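Local coordinates for protein glycoside Hydrolase (Bacteroides plebeius, PDB 5T3B) that probably hydrolyses glycosidic bonds in polysaccharides, as a gut-bacterial member of glycoside hydrolase family 50, whose characterised relatives include beta-agarases, at residues 110-115 against 120-125; 263-268 against 280-285; 390-395 against 416-421. All blocks are in the same frame, centred on the assembly; numbering follows the deposited sequence.

Interaction 1 (110-115 against 120-125); sequences RSWIVD and PYYVRG
Strands 111-114 and 120-126 form a short antiparallel beta hairpin, in which Val114 faces Pro120 as a non-hydrogen-bonded pair with their CA atoms 4.5 Å apart. One direct backbone bond links the two segments, from Tyr121 N to Ile113 O at 2.8 Å; it is nearly straight at hydrogen (163°), although the donor is tilted 28° from the carbonyl plane. Beyond it the strands part, and a water bridges them, accepting from Ile113 N and donating to Tyr121 O.

Trp112 makes the aromatic part of the contact. With CG anti to its carbonyl carbon (chi1 -67°), the indole lies alongside Pro120, whose CB sits over one face in a CH-pi contact, 3.8 Å from Trp112 CE3. The aliphatic CD of Arg110 lies against the opposite face. Tyr122 crosses the tryptophan at about a right angle, its CD1 4.0 Å from Trp112 CZ3. Farther out, a second water joins Arg110 NH1, in the guanidinium plane, to Tyr122 OH, while Arg110 NE forms a salt bridge with Asp480 of the C-terminal helix. Ile113 places CG1 4.0 Å from Val123 CG2, and its CG2 meets the edge of the Tyr121 ring. The hydroxyl of that tyrosine reaches Ser163 on the adjoining parallel strand.

Arg124 takes hold of its own strand, giving NE and NH2 side-on to Tyr122 O at 2.9 Å and 3.0 Å respectively. Two donors thus meet one carbonyl of the buried Tyr122, where regular strand pairing is interrupted. The hairpin relies on a sandwiched indole and bridging waters where direct backbone bonds are few, and the charge of buried Arg110 is probably balanced by Asp480.

Interaction 2 (263-268 against 280-285); sequences RLLDRF and IAAAKF
Helix 264-269 meets helix 277-288 through Leu265, Phe268, Ala282 and Phe285, the segment axes coming within 9.3 Å and their N-to-C directions 116° apart. The motif is a helix-loop-helix unit, steeply crossed and far from the centre of the chain, with helix 300-324 as a third wall. No hydrogen bond spans the segments; the contact is apolar.

Ala282 makes the closest approach. Its CB lies 3.6 Å from Phe268 CB and 3.7 Å from Leu265 CD1, touching two residues three positions apart, on neighbouring turns of the facing helix. It also sits at the edge of the Phe268 ring, near the ring plane. Leu265 splits its two methyls between partners: CG stands anti to the backbone N (chi1 178°), and chi2 (51°) then turns CD1 to Ala282 and CD2 to Phe285, where CE2 is 3.8 Å from Leu265 CD2. The leucine and this phenylalanine cross at about a right angle. Phe306 of helix 300-324 meets both phenylalanine rings and touches Leu265, so Leu265, Phe268 and Phe285 pack against a common third helix. With an alanine in place of Leu265, both methyls would be gone, which would probably open a gap in front of Ala282 and Phe285 and leave the latter's ring less tightly held.

Arg263, at the N-cap position, turns instead along its own helix and also pairs with Asp300. Its NE meets Asp266 OD2 from above the carboxylate plane, whereas NH2 reaches the syn lone pair of Asp266 OD2 at 3.0 Å.

Interaction 3 (390-395 against 416-421); sequences FYTKGE and GFAYQH. With EDO (1,2-ethanediol), chain G.
A strand-to-helix layer of the kind that surrounds a beta/alpha barrel is formed where Phe390 and Thr392, on strand 385-394, meet Tyr419 and Ala418 on helix 412-427. The closest CA atoms are those of Thr392 and Ala418, 7.1 Å apart.

Phe390 and Tyr419 supply the aromatic part. Their planes are nearly parallel, at 29°, but the rings are slid so far apart that they barely overlap: the centroids are 5.6 Å apart and the touch is between Phe390 CZ and Tyr419 CE2, at 3.6 Å. Tyr419 OH is held by Asn469 and by the indole NE1 of Trp435, which should fix how far the ring can move past Phe390. Two residues along the same strand, Thr392 turns CG2 onto Ala418 CB at 3.7 Å; with chi1 62°, this methyl is the branch that stands anti to the carbonyl carbon. Thr392 O accepts from Arg415 NE.

Between these two residues, Tyr391 directs its CB away from the helix. Its OH shares a 2.7 Å hydrogen bond with O1 of a 1,2-ethanediol, probably from the crystallisation liquor, which also binds Ala405 N. Alternate residues, Phe390 and Thr392, facing an outer helix, with the intervening tyrosine turned from it, are consistent with the beta/alpha barrel architecture of family 50 enzymes.

Overall arrangement
Along the chain the three contacts follow in series, none nested in or crossing another. Interaction 1 closes first, across the four-residue turn of a hairpin. Interaction 2 then closes an eleven-residue connection between helices, its centre about 38 Å from that of interaction 1 and on the opposite side of the chain's centre. Interaction 3 closes the longest loop, twenty residues containing strand 407-409, and joins a strand to a later helix. Strand 432-437 pairs with both 120-126 and 385-394, bridging interactions 1 and 3, whose nearest atoms are about 5 Å apart. Asn469 also connects them, bonding to Arg124 and Tyr419. Interaction 2 stays apart, joining two helices of a region far from the centre of the chain.

Interaction 1 (110-115 against 120-125)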
loop_
_atom_site.group_PDB
_atom_site.type_symbol
_atom_site.label_atom_id
_atom_site.label_comp_id
_atom_site.label_asym_id
_atom_site.label_seq_id
_atom_site.Cartn_x
_atom_site.Cartn_y
_atom_site.Cartn_z
ATOM N N ARG A 110 8.468 -10.271 14.396
ATOM C CA ARG A 110 7.509 -10.053 13.292
ATOM C C ARG A 110 6.345 -9.238 13.725
ATOM O O ARG A 110 5.716 -9.555 14.718
ATOM C CB ARG A 110 7.091 -11.328 12.691
ATOM C CG ARG A 110 6.076 -11.092 11.535
ATOM C CD ARG A 110 5.778 -12.312 10.783
ATOM N NE ARG A 110 6.883 -12.734 10.020
ATOM C CZ ARG A 110 7.029 -12.517 8.718
ATOM N NH1 ARG A 110 6.229 -11.678 8.058
ATOM N NH2 ARG A 110 8.029 -13.062 8.071
ATOM N N SER A 111 6.039 -8.228 12.930
ATOM C CA SER A 111 4.879 -7.412 13.167
ATOM C C SER A 111 3.607 -8.050 12.553
ATOM O O SER A 111 3.659 -8.670 11.518
ATOM C CB SER A 111 5.067 -6.004 12.561
ATOM O OG SER A 111 6.075 -5.263 13.167
ATOM N N TRP A 112 2.473 -7.770 13.194
ATOM C CA TRP A 112 1.175 -8.177 12.699
ATOM C C TRP A 112 0.164 -7.109 12.890
ATOM O O TRP A 112 0.121 -6.451 13.943
ATOM C CB TRP A 112 0.658 -9.376 13.497
ATOM C CG TRP A 112 1.391 -10.651 13.350
ATOM C CD1 TRP A 112 2.323 -11.099 14.232
ATOM C CD2 TRP A 112 1.350 -11.612 12.287
ATOM N NE1 TRP A 112 2.829 -12.242 13.801
ATOM C CE2 TRP A 112 2.237 -12.617 12.632
ATOM C CE3 TRP A 112 0.625 -11.736 11.126
ATOM C CZ2 TRP A 112 2.436 -13.748 11.852
ATOM C CZ3 TRP A 112 0.817 -12.890 10.356
ATOM C CH2 TRP A 112 1.729 -13.851 10.731
ATOM N N ILE A 113 -0.706 -6.924 11.901
ATOM C CA ILE A 113 -2.014 -6.357 12.218
ATOM C C ILE A 113 -2.815 -7.427 12.978
ATOM O O ILE A 113 -2.801 -8.582 12.596
ATOM C CB ILE A 113 -2.758 -5.941 10.943
ATOM C CG1 ILE A 113 -1.993 -4.846 10.251
ATOM C CG2 ILE A 113 -4.232 -5.599 11.230
ATOM C CD1 ILE A 113 -1.942 -3.624 10.965
ATOM N N VAL A 114 -3.505 -6.974 14.041
ATOM C CA VAL A 114 -4.354 -7.860 14.862
ATOM C C VAL A 114 -5.773 -7.336 14.695
ATOM O O VAL A 114 -6.023 -6.122 14.742
ATOM C CB VAL A 114 -3.857 -7.803 16.339
ATOM C CG1 VAL A 114 -4.833 -8.324 17.352
ATOM C CG2 VAL A 114 -2.474 -8.531 16.330
ATOM N N ASP A 115 -6.703 -8.282 14.510
ATOM C CA ASP A 115 -8.092 -7.964 14.318
ATOM C C ASP A 115 -8.815 -7.639 15.614
ATOM O O ASP A 115 -8.211 -7.732 16.698
ATOM C CB ASP A 115 -8.762 -9.055 13.458
ATOM C CG ASP A 115 -9.102 -10.320 14.199
ATOM O OD1 ASP A 115 -9.178 -10.378 15.430
ATOM O OD2 ASP A 115 -9.339 -11.331 13.448
ATOM N N PRO A 120 -4.285 -12.652 14.359
ATOM C CA PRO A 120 -3.368 -11.995 13.406
ATOM C C PRO A 120 -3.990 -11.983 11.980
ATOM O O PRO A 120 -4.298 -13.051 11.442
ATOM C CB PRO A 120 -2.106 -12.871 13.443
ATOM C CG PRO A 120 -2.614 -14.205 13.859
ATOM C CD PRO A 120 -3.757 -13.957 14.786
ATOM N N TYR A 121 -4.095 -10.790 11.416
ATOM C CA TYR A 121 -4.617 -10.598 10.088
ATOM C C TYR A 121 -3.483 -10.177 9.190
ATOM O O TYR A 121 -3.034 -9.021 9.275
ATOM C CB TYR A 121 -5.726 -9.529 10.048
ATOM C CG TYR A 121 -6.175 -9.179 8.655
ATOM C CD1 TYR A 121 -6.515 -10.193 7.748
ATOM C CD2 TYR A 121 -6.162 -7.865 8.210
ATOM C CE1 TYR A 121 -6.820 -9.920 6.445
ATOM C CE2 TYR A 121 -6.488 -7.575 6.879
ATOM C CZ TYR A 121 -6.817 -8.597 6.014
ATOM O OH TYR A 121 -7.078 -8.346 4.676
ATOM N N TYR A 122 -3.030 -11.044 8.310
ATOM C CA TYR A 122 -2.039 -10.704 7.322
ATOM C C TYR A 122 -2.762 -9.977 6.213
ATOM O O TYR A 122 -3.677 -10.529 5.589
ATOM C CB TYR A 122 -1.273 -11.932 6.825
ATOM C CG TYR A 122 -0.045 -11.514 6.068
ATOM C CD1 TYR A 122 1.103 -11.130 6.721
ATOM C CD2 TYR A 122 -0.062 -11.357 4.680
ATOM C CE1 TYR A 122 2.204 -10.672 6.038
ATOM C CE2 TYR A 122 1.045 -10.858 4.004
ATOM C CZ TYR A 122 2.201 -10.536 4.688
ATOM O OH TYR A 122 3.285 -10.064 4.014
ATOM N N VAL A 123 -2.404 -8.713 5.958
ATOM C CA VAL A 123 -3.218 -7.907 5.058
ATOM C C VAL A 123 -3.075 -8.420 3.623
ATOM O O VAL A 123 -1.956 -8.489 3.087
ATOM C CB VAL A 123 -2.848 -6.412 5.095
ATOM C CG1 VAL A 123 -3.727 -5.640 4.152
ATOM C CG2 VAL A 123 -2.982 -5.885 6.522
ATOM N N ARG A 124 -4.219 -8.750 2.987
ATOM C CA ARG A 124 -4.300 -9.086 1.564
ATOM C C ARG A 124 -5.478 -8.318 1.013
ATOM O O ARG A 124 -6.616 -8.683 1.224
ATOM C CB ARG A 124 -4.412 -10.589 1.383
ATOM C CG ARG A 124 -3.107 -11.343 1.644
ATOM C CD ARG A 124 -3.326 -12.727 2.241
ATOM N NE ARG A 124 -3.903 -12.571 3.579
ATOM C CZ ARG A 124 -4.765 -13.384 4.166
ATOM N NH1 ARG A 124 -4.990 -14.594 3.675
ATOM N NH2 ARG A 124 -5.390 -12.963 5.252
ATOM N N GLY A 125 -5.160 -7.177 0.381
ATOM C CA GLY A 125 -6.152 -6.269 -0.076
ATOM C C GLY A 125 -6.194 -6.072 -1.585
ATOM O O GLY A 125 -5.296 -6.475 -2.305
HETATM O O HOH W 1 5.575 -10.135 5.536
HETATM O O HOH W 2 -0.374 -8.443 9.507
#

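Interaction 2 (263-268 against 280-285)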
loop_
_atom_site.group_PDB
_atom_site.type_symbol
_atom_site.label_atom_id
_atom_site.label_comp_id
_atom_site.label_asym_id
_atom_site.label_seq_id
_atom_site.Cartn_x
_atom_site.Cartn_y
_atom_site.Cartn_z
ATOM N N ARG A 263 14.918 18.094 -6.750
ATOM C CA ARG A 263 14.911 18.004 -5.318
ATOM C C ARG A 263 13.925 19.006 -4.690
ATOM O O ARG A 263 13.762 20.146 -5.137
ATOM C CB ARG A 263 16.251 18.326 -4.828
ATOM C CG ARG A 263 17.266 17.315 -5.250
ATOM C CD ARG A 263 18.605 17.496 -4.555
ATOM N NE ARG A 263 19.209 18.807 -4.795
ATOM C CZ ARG A 263 20.509 19.101 -4.682
ATOM N NH1 ARG A 263 21.451 18.194 -4.323
ATOM N NH2 ARG A 263 20.865 20.348 -4.903
ATOM N N LEU A 264 13.355 18.593 -3.582
ATOM C CA LEU A 264 12.371 19.381 -2.868
ATOM C C LEU A 264 12.942 20.687 -2.363
ATOM O O LEU A 264 12.365 21.763 -2.561
ATOM C CB LEU A 264 11.748 18.576 -1.711
ATOM C CG LEU A 264 10.549 19.231 -1.065
ATOM C CD1 LEU A 264 9.324 19.240 -1.935
ATOM C CD2 LEU A 264 10.228 18.521 0.231
ATOM N N LEU A 265 14.073 20.588 -1.702
ATOM C CA LEU A 265 14.668 21.767 -1.048
ATOM C C LEU A 265 15.062 22.804 -2.109
ATOM O O LEU A 265 14.738 23.995 -1.961
ATOM C CB LEU A 265 15.853 21.379 -0.167
ATOM C CG LEU A 265 16.618 22.466 0.554
ATOM C CD1 LEU A 265 15.660 23.350 1.321
ATOM C CD2 LEU A 265 17.664 21.812 1.449
ATOM N N ASP A 266 15.630 22.372 -3.229
ATOM C CA ASP A 266 15.948 23.295 -4.328
ATOM C C ASP A 266 14.718 24.044 -4.835
ATOM O O ASP A 266 14.718 25.281 -4.987
ATOM C CB ASP A 266 16.522 22.560 -5.528
ATOM C CG ASP A 266 17.901 22.006 -5.297
ATOM O OD1 ASP A 266 18.478 22.156 -4.222
ATOM O OD2 ASP A 266 18.410 21.391 -6.258
ATOM N N ARG A 267 13.630 23.295 -5.044
ATOM C CA ARG A 267 12.401 23.905 -5.545
ATOM C C ARG A 267 11.798 24.897 -4.517
ATOM O O ARG A 267 11.323 25.961 -4.921
ATOM C CB ARG A 267 11.338 22.867 -5.994
ATOM C CG ARG A 267 11.543 22.303 -7.416
ATOM C CD ARG A 267 10.631 21.106 -7.752
ATOM N NE ARG A 267 10.816 19.961 -6.802
ATOM C CZ ARG A 267 9.910 19.026 -6.529
ATOM N NH1 ARG A 267 8.737 19.028 -7.066
ATOM N NH2 ARG A 267 10.237 18.050 -5.744
ATOM N N PHE A 268 11.861 24.599 -3.212
ATOM C CA PHE A 268 11.317 25.518 -2.243
ATOM C C PHE A 268 12.135 26.817 -2.263
ATOM O O PHE A 268 11.568 27.883 -2.182
ATOM C CB PHE A 268 11.307 24.946 -0.837
ATOM C CG PHE A 268 10.161 24.029 -0.523
ATOM C CD1 PHE A 268 9.447 23.325 -1.473
ATOM C CD2 PHE A 268 9.767 23.887 0.775
ATOM C CE1 PHE A 268 8.387 22.524 -1.142
ATOM C CE2 PHE A 268 8.767 23.003 1.108
ATOM C CZ PHE A 268 8.080 22.295 0.151
ATOM N N ILE A 280 10.071 30.288 3.261
ATOM C CA ILE A 280 10.598 30.730 4.564
ATOM C C ILE A 280 11.248 29.558 5.341
ATOM O O ILE A 280 12.351 29.634 5.889
ATOM C CB ILE A 280 9.539 31.478 5.376
ATOM C CG1 ILE A 280 9.145 32.815 4.646
ATOM C CG2 ILE A 280 9.973 31.664 6.841
ATOM C CD1 ILE A 280 7.863 33.437 5.171
ATOM N N ALA A 281 10.525 28.428 5.341
ATOM C CA ALA A 281 10.979 27.259 6.035
ATOM C C ALA A 281 12.269 26.669 5.442
ATOM O O ALA A 281 13.209 26.262 6.173
ATOM C CB ALA A 281 9.914 26.170 6.075
ATOM N N ALA A 282 12.331 26.650 4.115
ATOM C CA ALA A 282 13.512 26.161 3.442
ATOM C C ALA A 282 14.713 27.051 3.714
ATOM O O ALA A 282 15.775 26.553 3.983
ATOM C CB ALA A 282 13.266 26.055 1.952
ATOM N N ALA A 283 14.501 28.378 3.648
ATOM C CA ALA A 283 15.586 29.294 3.885
ATOM C C ALA A 283 16.053 29.182 5.347
ATOM O O ALA A 283 17.268 29.259 5.637
ATOM C CB ALA A 283 15.189 30.717 3.550
ATOM N N LYS A 284 15.103 29.031 6.258
ATOM C CA LYS A 284 15.430 28.853 7.672
ATOM C C LYS A 284 16.268 27.585 7.918
ATOM O O LYS A 284 17.228 27.612 8.685
ATOM C CB LYS A 284 14.189 28.868 8.562
ATOM C CG LYS A 284 14.471 28.752 10.054
ATOM C CD LYS A 284 13.196 29.091 10.883
ATOM C CE LYS A 284 13.448 29.498 12.337
ATOM N NZ LYS A 284 14.481 28.662 12.949
ATOM N N PHE A 285 15.900 26.498 7.264
ATOM C CA PHE A 285 16.600 25.271 7.402
ATOM C C PHE A 285 18.050 25.448 6.981
ATOM O O PHE A 285 18.941 25.034 7.708
ATOM C CB PHE A 285 15.910 24.197 6.578
ATOM C CG PHE A 285 16.682 22.945 6.444
ATOM C CD1 PHE A 285 16.682 22.037 7.474
ATOM C CD2 PHE A 285 17.429 22.676 5.309
ATOM C CE1 PHE A 285 17.442 20.878 7.405
ATOM C CE2 PHE A 285 18.129 21.497 5.229
ATOM C CZ PHE A 285 18.118 20.606 6.258
#

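Interaction 3 (390-395 against 416-421)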
loop_
_atom_site.group_PDB
_atom_site.type_symbol
_atom_site.label_atom_id
_atom_site.label_comp_id
_atom_site.label_asym_id
_atom_site.label_seq_id
_atom_site.Cartn_x
_atom_site.Cartn_y
_atom_site.Cartn_z
ATOM N N PHE A 390 1.015 -2.761 -6.042
ATOM C CA PHE A 390 1.950 -3.460 -6.889
ATOM C C PHE A 390 1.077 -4.233 -7.907
ATOM O O PHE A 390 -0.068 -4.551 -7.605
ATOM C CB PHE A 390 2.887 -4.378 -6.138
ATOM C CG PHE A 390 2.253 -5.636 -5.623
ATOM C CD1 PHE A 390 1.364 -5.575 -4.538
ATOM C CD2 PHE A 390 2.546 -6.874 -6.154
ATOM C CE1 PHE A 390 0.737 -6.726 -4.081
ATOM C CE2 PHE A 390 1.934 -8.019 -5.670
ATOM C CZ PHE A 390 1.020 -7.967 -4.635
ATOM N N TYR A 391 1.639 -4.490 -9.103
ATOM C CA TYR A 391 0.995 -5.323 -10.116
ATOM C C TYR A 391 1.920 -5.487 -11.296
ATOM O O TYR A 391 2.913 -4.779 -11.427
ATOM C CB TYR A 391 -0.340 -4.706 -10.627
ATOM C CG TYR A 391 -0.237 -3.427 -11.363
ATOM C CD1 TYR A 391 -0.045 -2.190 -10.735
ATOM C CD2 TYR A 391 -0.328 -3.377 -12.751
ATOM C CE1 TYR A 391 0.062 -1.030 -11.440
ATOM C CE2 TYR A 391 -0.197 -2.214 -13.425
ATOM C CZ TYR A 391 0.027 -1.034 -12.793
ATOM O OH TYR A 391 0.185 0.162 -13.513
ATOM N N THR A 392 1.512 -6.393 -12.189
ATOM C CA THR A 392 1.960 -6.462 -13.571
ATOM C C THR A 392 0.782 -6.470 -14.493
ATOM O O THR A 392 -0.352 -6.741 -14.065
ATOM C CB THR A 392 2.841 -7.692 -13.839
ATOM O OG1 THR A 392 2.097 -8.883 -13.604
ATOM C CG2 THR A 392 4.101 -7.660 -12.992
ATOM N N LYS A 393 1.075 -6.186 -15.778
ATOM C CA LYS A 393 0.064 -6.150 -16.851
ATOM C C LYS A 393 0.366 -7.307 -17.793
ATOM O O LYS A 393 1.521 -7.616 -18.075
ATOM C CB LYS A 393 0.278 -4.876 -17.682
ATOM C CG LYS A 393 0.212 -3.580 -16.927
ATOM C CD LYS A 393 0.858 -2.420 -17.720
ATOM C CE LYS A 393 0.956 -1.114 -16.962
ATOM N NZ LYS A 393 1.716 -0.156 -17.832
ATOM N N GLY A 394 -0.670 -7.874 -18.391
ATOM C CA GLY A 394 -0.523 -8.965 -19.373
ATOM C C GLY A 394 -0.627 -8.508 -20.813
ATOM O O GLY A 394 -1.622 -7.901 -21.226
ATOM N N GLU A 395 0.383 -8.834 -21.599
ATOM C CA GLU A 395 0.392 -8.506 -23.020
ATOM C C GLU A 395 -0.692 -9.254 -23.797
ATOM O O GLU A 395 -1.234 -8.736 -24.775
ATOM C CB GLU A 395 1.783 -8.836 -23.581
ATOM C CG GLU A 395 1.922 -8.618 -25.070
ATOM C CD GLU A 395 3.373 -8.912 -25.532
ATOM O OE1 GLU A 395 3.792 -10.112 -25.445
ATOM O OE2 GLU A 395 4.043 -7.980 -26.043
ATOM N N GLY A 416 0.569 -14.124 -12.653
ATOM C CA GLY A 416 0.498 -14.972 -11.452
ATOM C C GLY A 416 1.869 -15.285 -10.898
ATOM O O GLY A 416 2.099 -15.217 -9.678
ATOM N N PHE A 417 2.806 -15.661 -11.787
ATOM C CA PHE A 417 4.175 -15.892 -11.359
ATOM C C PHE A 417 4.802 -14.648 -10.731
ATOM O O PHE A 417 5.487 -14.731 -9.682
ATOM C CB PHE A 417 5.051 -16.369 -12.497
ATOM C CG PHE A 417 4.681 -17.716 -13.131
ATOM C CD1 PHE A 417 3.932 -18.676 -12.499
ATOM C CD2 PHE A 417 5.143 -17.997 -14.403
ATOM C CE1 PHE A 417 3.646 -19.902 -13.076
ATOM C CE2 PHE A 417 4.892 -19.230 -15.002
ATOM C CZ PHE A 417 4.128 -20.171 -14.348
ATOM N N ALA A 418 4.572 -13.478 -11.341
ATOM C CA ALA A 418 5.093 -12.232 -10.788
ATOM C C ALA A 418 4.466 -11.941 -9.420
ATOM O O ALA A 418 5.143 -11.421 -8.540
ATOM C CB ALA A 418 4.834 -11.104 -11.724
ATOM N N TYR A 419 3.174 -12.204 -9.264
ATOM C CA TYR A 419 2.527 -12.005 -7.977
ATOM C C TYR A 419 3.197 -12.891 -6.934
ATOM O O TYR A 419 3.510 -12.416 -5.829
ATOM C CB TYR A 419 1.020 -12.339 -8.061
ATOM C CG TYR A 419 0.273 -12.135 -6.792
ATOM C CD1 TYR A 419 0.141 -13.158 -5.854
ATOM C CD2 TYR A 419 -0.381 -10.965 -6.531
ATOM C CE1 TYR A 419 -0.569 -13.021 -4.693
ATOM C CE2 TYR A 419 -1.099 -10.813 -5.348
ATOM C CZ TYR A 419 -1.220 -11.845 -4.439
ATOM O OH TYR A 419 -1.971 -11.602 -3.309
ATOM N N GLN A 420 3.400 -14.171 -7.251
ATOM C CA GLN A 420 4.072 -15.069 -6.308
ATOM C C GLN A 420 5.458 -14.588 -5.973
ATOM O O GLN A 420 5.852 -14.611 -4.789
ATOM C CB GLN A 420 4.089 -16.521 -6.782
ATOM C CG GLN A 420 2.714 -17.073 -7.010
ATOM C CD GLN A 420 2.705 -18.589 -7.054
ATOM O OE1 GLN A 420 3.728 -19.204 -7.334
ATOM N NE2 GLN A 420 1.560 -19.172 -6.768
ATOM N N HIS A 421 6.234 -14.203 -6.979
ATOM C CA HIS A 421 7.608 -13.769 -6.734
ATOM C C HIS A 421 7.629 -12.551 -5.786
ATOM O O HIS A 421 8.392 -12.484 -4.829
ATOM C CB HIS A 421 8.243 -13.421 -8.076
ATOM C CG HIS A 421 9.619 -12.897 -8.003
ATOM N ND1 HIS A 421 10.704 -13.700 -7.934
ATOM C CD2 HIS A 421 10.068 -11.643 -7.914
ATOM C CE1 HIS A 421 11.774 -12.961 -7.855
ATOM N NE2 HIS A 421 11.423 -11.706 -7.812
HETATM C C1 EDO G . -0.336 2.821 -11.068
HETATM O O1 EDO G . -0.682 2.342 -12.255
HETATM C C2 EDO G . 1.159 2.921 -11.038
HETATM O O2 EDO G . 1.745 3.859 -11.988
#